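Local atomic coordinates of pyridoxal kinase (PDB entry 4S1I), a protein that probably phosphorylates pyridoxal with ATP to give pyridoxal 5'-phosphate. Residues Asp218-Ile223 against Arg240-Leu245. Residues are numbered along the deposited sequence; the frame is centred on the assembly and turned at random.
With PLP (pyridoxal-5'-phosphate), chain C.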
loop_
_atom_site.group_PDB
_atom_site.type_symbol
_atom_site.label_atom_id
_atom_site.label_comp_id
_atom_site.label_asym_id
_atom_site.label_seq_id
_atom_site.Cartn_x
_atom_site.Cartn_y
_atom_site.Cartn_z
ATOM N N ASP A 218 -12.185 3.079 8.902
ATOM C CA ASP A 218 -10.894 3.475 8.406
ATOM C C ASP A 218 -10.996 4.276 7.140
ATOM O O ASP A 218 -10.242 5.260 6.960
ATOM C CB ASP A 218 -9.987 2.250 8.143
ATOM C CG ASP A 218 -9.712 1.437 9.403
ATOM O OD1 ASP A 218 -9.708 2.022 10.513
ATOM O OD2 ASP A 218 -9.483 0.221 9.298
ATOM N N THR A 219 -11.855 3.861 6.230
ATOM C CA THR A 219 -12.101 4.624 5.015
ATOM C C THR A 219 -12.557 6.059 5.358
ATOM O O THR A 219 -12.108 7.049 4.739
ATOM C CB THR A 219 -13.062 3.875 4.114
ATOM O OG1 THR A 219 -12.455 2.607 3.769
ATOM C CG2 THR A 219 -13.374 4.623 2.848
ATOM N N LEU A 220 -13.502 6.160 6.289
ATOM C CA LEU A 220 -14.009 7.514 6.702
ATOM C C LEU A 220 -12.844 8.349 7.184
ATOM O O LEU A 220 -12.762 9.567 6.763
ATOM C CB LEU A 220 -15.039 7.410 7.768
ATOM C CG LEU A 220 -15.702 8.646 8.337
ATOM C CD1 LEU A 220 -16.664 9.117 7.228
ATOM C CD2 LEU A 220 -16.529 8.311 9.522
ATOM N N THR A 221 -12.019 7.817 8.070
ATOM C CA THR A 221 -10.860 8.514 8.621
ATOM C C THR A 221 -9.971 9.096 7.556
ATOM O O THR A 221 -9.573 10.307 7.598
ATOM C CB THR A 221 -10.035 7.600 9.532
ATOM O OG1 THR A 221 -10.831 7.351 10.696
ATOM C CG2 THR A 221 -8.639 8.237 9.941
ATOM N N TYR A 222 -9.642 8.308 6.561
ATOM C CA TYR A 222 -8.666 8.774 5.561
ATOM C C TYR A 222 -9.265 9.770 4.516
ATOM O O TYR A 222 -8.600 10.644 4.066
ATOM C CB TYR A 222 -7.910 7.665 4.881
ATOM C CG TYR A 222 -6.922 7.049 5.862
ATOM C CD1 TYR A 222 -5.672 7.637 6.119
ATOM C CD2 TYR A 222 -7.193 5.870 6.467
ATOM C CE1 TYR A 222 -4.762 7.110 6.985
ATOM C CE2 TYR A 222 -6.257 5.325 7.354
ATOM C CZ TYR A 222 -5.090 5.975 7.608
ATOM O OH TYR A 222 -4.135 5.426 8.477
ATOM N N ILE A 223 -10.535 9.594 4.218
ATOM C CA ILE A 223 -11.227 10.505 3.353
ATOM C C ILE A 223 -11.376 11.819 4.078
ATOM O O ILE A 223 -11.050 12.915 3.523
ATOM C CB ILE A 223 -12.584 10.022 2.879
ATOM C CG1 ILE A 223 -12.370 8.811 1.977
ATOM C CG2 ILE A 223 -13.289 11.145 2.068
ATOM C CD1 ILE A 223 -13.687 8.127 1.603
ATOM N N ARG A 240 -18.612 15.653 3.370
ATOM C CA ARG A 240 -18.094 14.964 2.176
ATOM C C ARG A 240 -17.719 13.494 2.479
ATOM O O ARG A 240 -18.114 12.575 1.701
ATOM C CB ARG A 240 -16.830 15.583 1.645
ATOM C CG ARG A 240 -17.065 16.893 0.988
ATOM C CD ARG A 240 -15.843 17.471 0.300
ATOM N NE ARG A 240 -16.158 18.765 -0.281
ATOM C CZ ARG A 240 -15.380 19.431 -1.117
ATOM N NH1 ARG A 240 -14.212 18.957 -1.461
ATOM N NH2 ARG A 240 -15.837 20.588 -1.624
ATOM N N ALA A 241 -16.990 13.293 3.559
ATOM C CA ALA A 241 -16.513 11.956 3.904
ATOM C C ALA A 241 -17.663 10.988 4.173
ATOM O O ALA A 241 -17.697 9.857 3.627
ATOM C CB ALA A 241 -15.542 12.012 5.055
ATOM N N ILE A 242 -18.607 11.408 5.011
ATOM C CA ILE A 242 -19.689 10.494 5.334
ATOM C C ILE A 242 -20.638 10.316 4.119
ATOM O O ILE A 242 -21.135 9.216 3.882
ATOM C CB ILE A 242 -20.381 10.923 6.623
ATOM C CG1 ILE A 242 -21.199 9.783 7.215
ATOM C CG2 ILE A 242 -21.268 12.070 6.385
ATOM C CD1 ILE A 242 -20.383 8.629 7.751
ATOM N N SER A 243 -20.705 11.334 3.265
ATOM C CA SER A 243 -21.468 11.260 2.007
ATOM C C SER A 243 -20.852 10.213 1.028
ATOM O O SER A 243 -21.549 9.421 0.428
ATOM C CB SER A 243 -21.576 12.667 1.329
ATOM O OG SER A 243 -22.421 13.459 2.129
ATOM N N THR A 244 -19.520 10.264 0.871
ATOM C CA THR A 244 -18.793 9.343 0.063
ATOM C C THR A 244 -18.951 7.921 0.563
ATOM O O THR A 244 -19.239 7.036 -0.204
ATOM C CB THR A 244 -17.335 9.744 -0.069
ATOM O OG1 THR A 244 -17.298 10.984 -0.840
ATOM C CG2 THR A 244 -16.538 8.665 -0.777
ATOM N N LEU A 245 -18.812 7.752 1.861
ATOM C CA LEU A 245 -18.981 6.436 2.481
ATOM C C LEU A 245 -20.377 5.888 2.240
ATOM O O LEU A 245 -20.526 4.742 1.894
ATOM C CB LEU A 245 -18.742 6.490 3.933
ATOM C CG LEU A 245 -17.912 5.360 4.550
ATOM C CD1 LEU A 245 -17.235 4.238 3.746
ATOM C CD2 LEU A 245 -16.876 6.017 5.344
HETATM N N1 PLP C . -7.809 -6.274 11.882
HETATM C C2 PLP C . -6.907 -5.307 11.676
HETATM C C2A PLP C . -5.496 -5.668 11.477
HETATM C C3 PLP C . -7.257 -3.926 11.656
HETATM O O3 PLP C . -6.398 -2.993 11.480
HETATM C C4 PLP C . -8.629 -3.552 11.872
HETATM C C4A PLP C . -8.991 -2.168 11.856
HETATM O O4A PLP C . -10.067 -1.722 11.729
HETATM C C5 PLP C . -9.460 -4.661 12.054
HETATM C C6 PLP C . -8.989 -5.969 12.050
HETATM C C5A PLP C . -10.883 -4.593 12.274
HETATM O O4P PLP C . -11.253 -5.808 11.697
HETATM P P PLP C . -12.426 -6.728 12.291
HETATM O O1P PLP C . -13.489 -5.871 12.846
HETATM O O2P PLP C . -11.900 -7.642 13.344
HETATM O O3P PLP C . -12.866 -7.363 11.048
#
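Ile223 meets Ala241 where the helical segments 218-223 and 240-245 pack together, their axes 8.9 Å apart at closest approach and their N-to-C directions 140° apart, so the chain comes back roughly antiparallel. The backbones come nearest at this pair, with the CA atoms of Ile223 and Ala241 5.5 Å apart, a closeness that the small alanine allows. The contact is apolar. With its CG2 anti to the backbone N, Ile223 lays this branch on Ala241, 3.8 Å from both CA and CB of that residue, while the other branch runs on to bring its CD1 to 3.8 Å from Thr244 CG2. Leu220 points its CB to one side, but with CG anti to the backbone N (chi1 -180°) the turn at chi2 (73°) swings CD1 toward the second helix, 3.8 Å from Ala241 CB and equally near Ile242 CD1. Leu245 crosses Leu220 at about a right angle and lays its CD2 against it, though the 3.3 Å approach to Leu220 CB is doubtful, since the Leu245 torsions are off-rotamer; its other methyl, CD1, rests 4.0 Å from Thr219 CG2. The hydroxyl of Thr219 turns back along its own chain, hydrogen-bonded to Gly215 O just before the helix. Away from this interface, Asp218 OD2 approaches the aldehyde oxygen O4A of pyridoxal 5'-phosphate at 3.2 Å, whereas Thr221 OG1 is hydrogen-bonded to OD2 of the magnesium ligand Asp111. The pair is thus a helical hairpin of the ribokinase-like alpha/beta fold, in which helix 234-250 packs against helix 216-230, whose N-terminal part borders the pyridoxal 5'-phosphate and nucleotide sites.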